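Local coordinates for protein aspartyl-tRNA synthetase 2 (PDB 1N9W) that charges both tRNA(Asp) and tRNA(Asn) with L-aspartate, activating the amino acid with ATP as Asp-AMP before transferring it to the acceptor end, at residues R26-G29 against R30-F33; V114-G118 against E119-A123; L377-K381 against Y382-P386. One frame throughout, in Å; residues are numbered along the deposited sequence.

Interaction 1. Residues R26-G29 against R30-F33; sequences RDLG and RIQF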
ATOM      1  N   ARG B  26       3.342  12.194  38.668  1.00 28.85           N
ATOM      2  CA  ARG B  26       3.462  13.213  39.705  1.00 29.64           C
ATOM      3  C   ARG B  26       3.178  12.366  40.929  1.00 28.41           C
ATOM      4  O   ARG B  26       2.038  11.964  41.161  1.00 26.60           O
ATOM      5  CB  ARG B  26       2.383  14.266  39.556  1.00 33.22           C
ATOM      6  CG  ARG B  26       2.260  14.792  38.155  1.00 40.22           C
ATOM      7  CD  ARG B  26       3.189  15.949  37.921  1.00 45.13           C
ATOM      8  NE  ARG B  26       3.043  16.507  36.574  1.00 49.24           N
ATOM      9  CZ  ARG B  26       3.709  16.069  35.510  1.00 51.96           C
ATOM     10  NH1 ARG B  26       4.567  15.060  35.625  1.00 53.39           N
ATOM     11  NH2 ARG B  26       3.537  16.658  34.337  1.00 52.24           N
ATOM     12  N   ASP B  27       4.232  12.076  41.684  1.00 29.21           N
ATOM     13  CA  ASP B  27       4.168  11.233  42.875  1.00 29.68           C
ATOM     14  C   ASP B  27       3.955  12.055  44.143  1.00 29.08           C
ATOM     15  O   ASP B  27       4.880  12.710  44.612  1.00 29.63           O
ATOM     16  CB  ASP B  27       5.489  10.465  42.998  1.00 30.24           C
ATOM     17  CG  ASP B  27       5.417   9.304  43.968  1.00 32.38           C
ATOM     18  OD1 ASP B  27       4.625   9.351  44.937  1.00 30.35           O
ATOM     19  OD2 ASP B  27       6.191   8.334  43.764  1.00 33.37           O
ATOM     20  N   LEU B  28       2.754  12.021  44.709  1.00 28.86           N
ATOM     21  CA  LEU B  28       2.508  12.775  45.931  1.00 29.84           C
ATOM     22  C   LEU B  28       2.214  11.843  47.102  1.00 31.17           C
ATOM     23  O   LEU B  28       1.420  12.172  47.980  1.00 29.91           O
ATOM     24  CB  LEU B  28       1.348  13.753  45.740  1.00 28.56           C
ATOM     25  CG  LEU B  28       1.482  14.764  44.606  1.00 29.03           C
ATOM     26  CD1 LEU B  28       0.212  15.579  44.523  1.00 29.93           C
ATOM     27  CD2 LEU B  28       2.686  15.667  44.825  1.00 29.13           C
ATOM     28  N   GLY B  29       2.856  10.680  47.104  1.00 31.59           N
ATOM     29  CA  GLY B  29       2.657   9.731  48.182  1.00 33.56           C
ATOM     30  C   GLY B  29       1.304   9.035  48.180  1.00 35.40           C
ATOM     31  O   GLY B  29       1.067   8.134  47.369  1.00 34.96           O
ATOM     32  N   ARG B  30       0.424   9.454  49.091  1.00 36.82           N
ATOM     33  CA  ARG B  30      -0.914   8.879  49.224  1.00 37.43           C
ATOM     34  C   ARG B  30      -1.682   8.929  47.915  1.00 36.26           C
ATOM     35  O   ARG B  30      -2.429   8.009  47.592  1.00 35.98           O
ATOM     36  CB  ARG B  30      -1.719   9.607  50.304  1.00 40.31           C
ATOM     37  CG  ARG B  30      -1.253   9.343  51.727  1.00 47.03           C
ATOM     38  CD  ARG B  30      -2.286   9.826  52.739  1.00 52.67           C
ATOM     39  NE  ARG B  30      -1.922   9.451  54.102  1.00 58.81           N
ATOM     40  CZ  ARG B  30      -2.751   9.501  55.143  1.00 62.30           C
ATOM     41  NH1 ARG B  30      -4.004   9.912  54.981  1.00 63.89           N
ATOM     42  NH2 ARG B  30      -2.327   9.130  56.347  1.00 63.08           N
ATOM     43  N   ILE B  31      -1.525  10.016  47.173  1.00 35.17           N
ATOM     44  CA  ILE B  31      -2.184  10.130  45.885  1.00 35.04           C
ATOM     45  C   ILE B  31      -1.080  10.317  44.843  1.00 32.05           C
ATOM     46  O   ILE B  31      -0.090  11.014  45.083  1.00 30.59           O
ATOM     47  CB  ILE B  31      -3.164  11.327  45.815  1.00 38.37           C
ATOM     48  CG1 ILE B  31      -2.403  12.635  45.994  1.00 43.46           C
ATOM     49  CG2 ILE B  31      -4.235  11.199  46.889  1.00 40.26           C
ATOM     50  CD1 ILE B  31      -3.100  13.821  45.354  1.00 47.72           C
ATOM     51  N   GLN B  32      -1.244   9.670  43.697  1.00 29.11           N
ATOM     52  CA  GLN B  32      -0.270   9.763  42.625  1.00 26.54           C
ATOM     53  C   GLN B  32      -1.028   9.977  41.331  1.00 25.82           C
ATOM     54  O   GLN B  32      -2.040   9.328  41.067  1.00 26.12           O
ATOM     55  CB  GLN B  32       0.577   8.485  42.573  1.00 24.34           C
ATOM     56  CG  GLN B  32       1.377   8.271  43.856  1.00 23.76           C
ATOM     57  CD  GLN B  32       1.905   6.852  44.030  1.00 26.06           C
ATOM     58  OE1 GLN B  32       1.178   5.872  43.851  1.00 24.25           O
ATOM     59  NE2 GLN B  32       3.172   6.739  44.415  1.00 25.04           N
ATOM     60  N   PHE B  33      -0.547  10.918  40.536  1.00 25.90           N
ATOM     61  CA  PHE B  33      -1.180  11.236  39.278  1.00 27.43           C
ATOM     62  C   PHE B  33      -0.328  10.696  38.147  1.00 28.38           C
ATOM     63  O   PHE B  33       0.883  10.921  38.101  1.00 29.34           O
ATOM     64  CB  PHE B  33      -1.343  12.756  39.147  1.00 28.06           C
ATOM     65  CG  PHE B  33      -2.399  13.331  40.048  1.00 31.17           C
ATOM     66  CD1 PHE B  33      -3.743  13.268  39.688  1.00 31.42           C
ATOM     67  CD2 PHE B  33      -2.057  13.925  41.264  1.00 32.50           C
ATOM     68  CE1 PHE B  33      -4.733  13.789  40.513  1.00 33.05           C
ATOM     69  CE2 PHE B  33      -3.041  14.452  42.100  1.00 35.03           C
ATOM     70  CZ  PHE B  33      -4.390  14.384  41.724  1.00 34.07           C
TER

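Interaction 2. Residues V114-G118 against E119-A123; sequences VTLRG and EKARA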
ATOM      1  N   VAL B 114      12.231   6.830  20.358  1.00 28.16           N
ATOM      2  CA  VAL B 114      11.404   7.079  21.525  1.00 27.40           C
ATOM      3  C   VAL B 114      10.574   8.374  21.429  1.00 26.63           C
ATOM      4  O   VAL B 114       9.413   8.403  21.859  1.00 25.09           O
ATOM      5  CB  VAL B 114      12.273   7.038  22.821  1.00 28.88           C
ATOM      6  CG1 VAL B 114      13.314   8.159  22.800  1.00 29.56           C
ATOM      7  CG2 VAL B 114      11.383   7.128  24.047  1.00 30.21           C
ATOM      8  N   THR B 115      11.140   9.428  20.850  1.00 25.17           N
ATOM      9  CA  THR B 115      10.421  10.701  20.709  1.00 25.55           C
ATOM     10  C   THR B 115       9.273  10.607  19.712  1.00 25.52           C
ATOM     11  O   THR B 115       8.347  11.416  19.741  1.00 27.29           O
ATOM     12  CB  THR B 115      11.359  11.840  20.229  1.00 24.42           C
ATOM     13  OG1 THR B 115      12.014  11.451  19.007  1.00 26.10           O
ATOM     14  CG2 THR B 115      12.397  12.142  21.281  1.00 23.77           C
ATOM     15  N   LEU B 116       9.320   9.613  18.833  1.00 24.88           N
ATOM     16  CA  LEU B 116       8.256   9.461  17.847  1.00 25.80           C
ATOM     17  C   LEU B 116       6.955   9.010  18.502  1.00 24.20           C
ATOM     18  O   LEU B 116       5.886   9.075  17.889  1.00 22.34           O
ATOM     19  CB  LEU B 116       8.690   8.475  16.771  1.00 29.10           C
ATOM     20  CG  LEU B 116       7.953   8.513  15.437  1.00 31.18           C
ATOM     21  CD1 LEU B 116       7.518   9.941  15.062  1.00 32.35           C
ATOM     22  CD2 LEU B 116       8.894   7.943  14.394  1.00 32.54           C
ATOM     23  N   ARG B 117       7.047   8.571  19.753  1.00 21.31           N
ATOM     24  CA  ARG B 117       5.865   8.121  20.469  1.00 23.60           C
ATOM     25  C   ARG B 117       4.973   9.307  20.856  1.00 23.93           C
ATOM     26  O   ARG B 117       3.785   9.133  21.096  1.00 25.05           O
ATOM     27  CB  ARG B 117       6.269   7.325  21.716  1.00 20.20           C
ATOM     28  CG  ARG B 117       6.990   6.020  21.429  1.00 22.54           C
ATOM     29  CD  ARG B 117       7.291   5.328  22.740  1.00 23.94           C
ATOM     30  NE  ARG B 117       8.054   4.094  22.621  1.00 19.13           N
ATOM     31  CZ  ARG B 117       8.406   3.350  23.669  1.00 20.09           C
ATOM     32  NH1 ARG B 117       8.057   3.730  24.890  1.00 16.52           N
ATOM     33  NH2 ARG B 117       9.098   2.223  23.507  1.00 15.71           N
ATOM     34  N   GLY B 118       5.543  10.513  20.894  1.00 24.68           N
ATOM     35  CA  GLY B 118       4.754  11.685  21.243  1.00 25.12           C
ATOM     36  C   GLY B 118       3.543  11.843  20.338  1.00 25.38           C
ATOM     37  O   GLY B 118       3.593  11.450  19.170  1.00 25.30           O
ATOM     38  N   GLU B 119       2.460  12.407  20.872  1.00 25.18           N
ATOM     39  CA  GLU B 119       1.226  12.608  20.104  1.00 27.28           C
ATOM     40  C   GLU B 119       1.424  13.467  18.858  1.00 26.86           C
ATOM     41  O   GLU B 119       0.951  13.125  17.776  1.00 26.17           O
ATOM     42  CB  GLU B 119       0.140  13.274  20.962  1.00 28.74           C
ATOM     43  CG  GLU B 119      -0.388  12.444  22.115  1.00 30.77           C
ATOM     44  CD  GLU B 119      -1.721  12.977  22.649  1.00 31.65           C
ATOM     45  OE1 GLU B 119      -2.770  12.706  22.025  1.00 32.08           O
ATOM     46  OE2 GLU B 119      -1.710  13.670  23.684  1.00 34.55           O
ATOM     47  N   LYS B 120       2.104  14.595  19.025  1.00 26.48           N
ATOM     48  CA  LYS B 120       2.331  15.491  17.911  1.00 28.04           C
ATOM     49  C   LYS B 120       3.374  14.956  16.952  1.00 25.51           C
ATOM     50  O   LYS B 120       3.314  15.214  15.757  1.00 27.69           O
ATOM     51  CB  LYS B 120       2.753  16.868  18.416  1.00 29.77           C
ATOM     52  CG  LYS B 120       1.643  17.629  19.121  1.00 34.01           C
ATOM     53  CD  LYS B 120       2.119  19.017  19.512  1.00 36.32           C
ATOM     54  CE  LYS B 120       1.043  19.798  20.251  1.00 38.84           C
ATOM     55  NZ  LYS B 120       1.554  21.142  20.637  1.00 38.23           N
ATOM     56  N   ALA B 121       4.335  14.207  17.471  1.00 25.57           N
ATOM     57  CA  ALA B 121       5.377  13.652  16.621  1.00 23.99           C
ATOM     58  C   ALA B 121       4.855  12.523  15.727  1.00 22.99           C
ATOM     59  O   ALA B 121       5.283  12.388  14.578  1.00 22.22           O
ATOM     60  CB  ALA B 121       6.536  13.147  17.481  1.00 21.51           C
ATOM     61  N   ARG B 122       3.925  11.732  16.252  1.00 20.94           N
ATOM     62  CA  ARG B 122       3.353  10.589  15.521  1.00 21.53           C
ATOM     63  C   ARG B 122       2.177  10.983  14.611  1.00 20.08           C
ATOM     64  O   ARG B 122       1.905  10.316  13.614  1.00 18.67           O
ATOM     65  CB  ARG B 122       2.838   9.546  16.533  1.00 22.93           C
ATOM     66  CG  ARG B 122       1.328   9.676  16.803  1.00 25.21           C
ATOM     67  CD  ARG B 122       0.901   9.679  18.279  1.00 26.29           C
ATOM     68  NE  ARG B 122       0.986   8.386  18.925  1.00 24.63           N
ATOM     69  CZ  ARG B 122       0.207   7.992  19.936  1.00 24.77           C
ATOM     70  NH1 ARG B 122      -0.736   8.785  20.429  1.00 20.52           N
ATOM     71  NH2 ARG B 122       0.380   6.787  20.466  1.00 22.15           N
ATOM     72  N   ALA B 123       1.485  12.061  14.976  1.00 17.46           N
ATOM     73  CA  ALA B 123       0.310  12.503  14.237  1.00 20.85           C
ATOM     74  C   ALA B 123       0.446  12.655  12.713  1.00 21.09           C
ATOM     75  O   ALA B 123      -0.430  12.223  11.964  1.00 20.13           O
ATOM     76  CB  ALA B 123      -0.235  13.800  14.858  1.00 18.50           C
TER

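Interaction 3. Residues L377-K381 against Y382-P386; sequences LEVFK and YGMPP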
ATOM      1  N   LEU B 377      11.794   1.235 -26.318  1.00 61.70           N
ATOM      2  CA  LEU B 377      10.955   1.469 -27.488  1.00 60.43           C
ATOM      3  C   LEU B 377      10.114   0.257 -27.900  1.00 58.55           C
ATOM      4  O   LEU B 377       9.080   0.409 -28.545  1.00 58.66           O
ATOM      5  CB  LEU B 377      11.833   1.914 -28.667  1.00 60.54           C
ATOM      6  CG  LEU B 377      12.663   3.194 -28.506  1.00 60.49           C
ATOM      7  CD1 LEU B 377      13.657   3.303 -29.652  1.00 60.77           C
ATOM      8  CD2 LEU B 377      11.753   4.412 -28.465  1.00 59.65           C
ATOM      9  N   GLU B 378      10.555  -0.936 -27.522  1.00 57.08           N
ATOM     10  CA  GLU B 378       9.853  -2.163 -27.875  1.00 56.01           C
ATOM     11  C   GLU B 378       8.350  -2.179 -27.651  1.00 54.16           C
ATOM     12  O   GLU B 378       7.578  -2.320 -28.603  1.00 53.58           O
ATOM     13  CB  GLU B 378      10.479  -3.352 -27.151  1.00 58.26           C
ATOM     14  CG  GLU B 378      11.625  -3.964 -27.920  1.00 62.30           C
ATOM     15  CD  GLU B 378      11.169  -4.559 -29.240  1.00 64.65           C
ATOM     16  OE1 GLU B 378      12.030  -4.844 -30.094  1.00 66.39           O
ATOM     17  OE2 GLU B 378       9.946  -4.750 -29.420  1.00 65.93           O
ATOM     18  N   VAL B 379       7.925  -2.040 -26.402  1.00 50.84           N
ATOM     19  CA  VAL B 379       6.500  -2.066 -26.101  1.00 48.61           C
ATOM     20  C   VAL B 379       5.691  -1.100 -26.963  1.00 46.93           C
ATOM     21  O   VAL B 379       4.579  -1.422 -27.375  1.00 45.49           O
ATOM     22  CB  VAL B 379       6.227  -1.753 -24.606  1.00 48.34           C
ATOM     23  CG1 VAL B 379       6.644  -0.330 -24.280  1.00 47.47           C
ATOM     24  CG2 VAL B 379       4.754  -1.962 -24.296  1.00 47.73           C
ATOM     25  N   PHE B 380       6.245   0.073 -27.245  1.00 45.84           N
ATOM     26  CA  PHE B 380       5.521   1.052 -28.045  1.00 46.57           C
ATOM     27  C   PHE B 380       5.334   0.635 -29.505  1.00 47.77           C
ATOM     28  O   PHE B 380       4.898   1.425 -30.339  1.00 46.39           O
ATOM     29  CB  PHE B 380       6.200   2.417 -27.969  1.00 45.48           C
ATOM     30  CG  PHE B 380       6.245   2.986 -26.582  1.00 45.69           C
ATOM     31  CD1 PHE B 380       7.278   2.648 -25.711  1.00 44.57           C
ATOM     32  CD2 PHE B 380       5.247   3.849 -26.137  1.00 43.88           C
ATOM     33  CE1 PHE B 380       7.315   3.162 -24.420  1.00 45.61           C
ATOM     34  CE2 PHE B 380       5.276   4.367 -24.845  1.00 44.61           C
ATOM     35  CZ  PHE B 380       6.314   4.023 -23.983  1.00 45.08           C
ATOM     36  N   LYS B 381       5.673  -0.612 -29.801  1.00 49.12           N
ATOM     37  CA  LYS B 381       5.507  -1.156 -31.138  1.00 51.31           C
ATOM     38  C   LYS B 381       4.320  -2.113 -31.088  1.00 51.70           C
ATOM     39  O   LYS B 381       4.138  -2.954 -31.970  1.00 51.91           O
ATOM     40  CB  LYS B 381       6.777  -1.890 -31.570  1.00 53.42           C
ATOM     41  CG  LYS B 381       7.870  -0.956 -32.063  1.00 56.08           C
ATOM     42  CD  LYS B 381       9.258  -1.561 -31.920  1.00 60.04           C
ATOM     43  CE  LYS B 381       9.304  -2.959 -32.322  1.00 62.47           C
ATOM     44  NZ  LYS B 381      10.435  -3.657 -32.471  1.00 64.39           N
ATOM     45  N   TYR B 382       3.515  -1.981 -30.036  1.00 50.65           N
ATOM     46  CA  TYR B 382       2.351  -2.835 -29.861  1.00 49.72           C
ATOM     47  C   TYR B 382       1.105  -2.071 -29.445  1.00 48.44           C
ATOM     48  O   TYR B 382       0.488  -2.363 -28.420  1.00 48.11           O
ATOM     49  CB  TYR B 382       2.665  -3.943 -28.861  1.00 50.76           C
ATOM     50  CG  TYR B 382       3.738  -4.882 -29.362  1.00 53.22           C
ATOM     51  CD1 TYR B 382       3.440  -5.887 -30.283  1.00 53.17           C
ATOM     52  CD2 TYR B 382       5.066  -4.737 -28.951  1.00 54.17           C
ATOM     53  CE1 TYR B 382       4.437  -6.725 -30.782  1.00 54.26           C
ATOM     54  CE2 TYR B 382       6.070  -5.566 -29.444  1.00 54.36           C
ATOM     55  CZ  TYR B 382       5.747  -6.559 -30.360  1.00 55.17           C
ATOM     56  OH  TYR B 382       6.736  -7.377 -30.855  1.00 56.47           O
ATOM     57  N   GLY B 383       0.754  -1.083 -30.261  1.00 46.73           N
ATOM     58  CA  GLY B 383      -0.429  -0.282 -30.027  1.00 44.67           C
ATOM     59  C   GLY B 383      -0.641   0.281 -28.637  1.00 43.87           C
ATOM     60  O   GLY B 383      -1.763   0.256 -28.127  1.00 43.31           O
ATOM     61  N   MET B 384       0.416   0.784 -28.010  1.00 42.46           N
ATOM     62  CA  MET B 384       0.264   1.381 -26.691  1.00 41.04           C
ATOM     63  C   MET B 384      -0.712   2.534 -26.923  1.00 41.00           C
ATOM     64  O   MET B 384      -0.458   3.417 -27.744  1.00 41.11           O
ATOM     65  CB  MET B 384       1.603   1.923 -26.182  1.00 38.69           C
ATOM     66  CG  MET B 384       1.606   2.226 -24.695  1.00 38.58           C
ATOM     67  SD  MET B 384       1.535   0.750 -23.653  1.00 30.82           S
ATOM     68  CE  MET B 384       3.092   0.838 -22.953  1.00 38.86           C
ATOM     69  N   PRO B 385      -1.846   2.538 -26.214  1.00 41.02           N
ATOM     70  CA  PRO B 385      -2.855   3.592 -26.363  1.00 41.09           C
ATOM     71  C   PRO B 385      -2.457   4.937 -25.767  1.00 41.85           C
ATOM     72  O   PRO B 385      -1.591   5.003 -24.897  1.00 41.63           O
ATOM     73  CB  PRO B 385      -4.061   2.998 -25.653  1.00 41.59           C
ATOM     74  CG  PRO B 385      -3.407   2.277 -24.500  1.00 41.43           C
ATOM     75  CD  PRO B 385      -2.245   1.572 -25.173  1.00 41.80           C
ATOM     76  N   PRO B 386      -3.081   6.032 -26.237  1.00 41.58           N
ATOM     77  CA  PRO B 386      -2.725   7.337 -25.673  1.00 41.27           C
ATOM     78  C   PRO B 386      -2.916   7.271 -24.159  1.00 42.10           C
ATOM     79  O   PRO B 386      -3.966   6.843 -23.675  1.00 41.32           O
ATOM     80  CB  PRO B 386      -3.700   8.293 -26.361  1.00 40.98           C
ATOM     81  CG  PRO B 386      -4.873   7.425 -26.685  1.00 42.04           C
ATOM     82  CD  PRO B 386      -4.218   6.155 -27.165  1.00 41.31           C
TER

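Interaction 1. Residues R26-G29 against R30-F33
Arg26 and Phe33 pair two residues back from the turn of a beta hairpin in the OB-fold, the domain that in this family binds the anticodon. Backbone bonds come first. The two residues form an antiparallel hydrogen-bonded pair: Arg26 N gives to Phe33 O at 2.8 Å, and Phe33 N returns a bond to Arg26 O at 2.9 Å. Nearer the turn the ladder slackens, and Leu28 N reaches Ile31 O only through a weak, bent bond. The chain reverses in a type II' turn from Leu28 to Ile31, with Gly29 at its second position, where the positive phi of 72° suits a residue lacking a side chain.

Polar side chains meet on the face carrying Asp27 and Gln32, a non-hydrogen-bonded pair. They run side by side, their flat ends turned 69° apart. Gln32 NE2 sends an almost straight bond, 3.0 Å long, to Asp27 OD1; the acceptor lies in the amide plane, yet the amide comes from above the carboxylate plane. Asp27 OD1 also accepts from Gly29 N at 3.1 Å, nearly along its C-O axis, and thus closes an Asx turn. With CG anti to the backbone N (chi1 -165°), Asp27 swings its carboxylate toward the backbone N-H of Gly29.

Apolar contacts occupy the face of Leu28, Ile31 and Phe33. Leu28 CD1 lies 3.8 Å from Ile31 CD1 and also meets the Phe33 ring at its edge, 4.2 Å from CE2. Phe33 lies close to Gln44, which, like Arg26, is a site of interaction with tRNA; Trp24 makes a cation-pi contact with Arg26.

Two donors from different directions meet Asp27 OD1, and both polar atoms of the Gln32 amide are bonded, OE1 accepting from Leu50 N, which fixes the rotation of both groups.

Interaction 2. Residues V114-G118 against E119-A123
Arg122 folds back against the carbonyls of residues 116-118 at the start of a helix, a worked case of how a chain enters one. Arg122 N gives the first-turn bond to Gly118 O, 3.0 Å long, with Gly118 at the N-cap position. The aliphatic part of the side chain stays beside the same carbonyl, Arg122 CD lying 3.3 Å from Gly118 O. Bends at chi2 and chi3 (-132° and -73°) then carry the guanidinium back beneath Arg117 O, which sits 3.5 Å above one face of the flat group, toward its rim.

Ala121 makes the second set of contacts. Ala121 CB touches Thr115 O at 3.4 Å and Leu116 CD1 at 4.1 Å. The leucine has CG anti to the backbone N (chi1 -160°), and this brings CD1 to the helix turn, 3.3 Å from Ala121 O.

Behind these contacts, a type I turn from Thr115 to Gly118 sets the carbonyls in place. The arginine ends are satisfied farther out: Arg117 NH1 forms a salt bridge with Glu56 and a hydrogen bond to Tyr382 O of the second subunit, where Val189 O accepts from Arg122 NH2. The junction links the short helix 112-115 to the long helix 119-141. Helix 250-255 of the same chain packs on Glu119, Lys120 and Ala123, while Leu116 and Arg122 pack on Met186 and Phe190 of the second subunit.

Interaction 3. Residues L377-K381 against Y382-P386
Tyr382 lies alongside Glu378, both side chains pointing the same way, where the chain leaves helix 374-377 for strand 387-393 of the class II synthetase catalytic domain. The carboxylate and the phenol ring are inclined by 30°, with Glu378 OE2 4.0 Å from Tyr382 CE2. The ring is bordered by backbone oxygens as well: Lys381 O stands over one face, Val379 O is at the edge near the ring plane, and Glu378 O comes obliquely to within 3.5 Å of Tyr382 CD2. Having CG anti to its own carbonyl carbon (chi1 -65°) lays the ring back along the residues that precede it.

The turn leading into Tyr382 is closed by Tyr382 N, which gives to Val379 O at 2.9 Å. This bond is bent (131° at the hydrogen), and the donor stands well above the carbonyl plane. Lys381 NZ reaches back to Glu378 in a salt bridge, 3.1 Å from OE1, although its individual hydrogen bonds are weak.

Met384 meets the turn differently, crossing both Val379 and Phe380 at a slant. Met384 CB is 4.1 Å from Phe380 CD2, neither squarely over the ring nor at its rim. Gly383, with positive phi, turns the chain so that this methionine points back toward residues 377-381.

The second subunit meets much of the loop: Pro91 O of that subunit accepts from Tyr382 OH, and Ser86 OG of that subunit bonds to Met384 O. Within the chain, Gln184 of helix 181-190 touches both Phe380 and Met384. Bends at chi2 and chi3 curl the methionine's end toward the valine, leaving Met384 CE 3.5 Å from Val379 CG2.

In the fold
Along the chain the three contacts are in series, none nesting within or crossing another. Interaction 1 closes the hairpin between strands 15-28 and 31-38 of the OB-fold. Interaction 2, its centre about 26 Å from that of the first, joins the helices at the start of the catalytic region, and interaction 3 turns the chain from helix 374-377 into strand 387-393 of the mixed, mainly antiparallel catalytic sheet. Interactions 2 and 3 have centres about 48 Å apart within one chain, on opposite sides of its centre, yet both touch the second subunit. There the dimer brings them together: residues 114-118 of one chain meet residues 382-386 of the other.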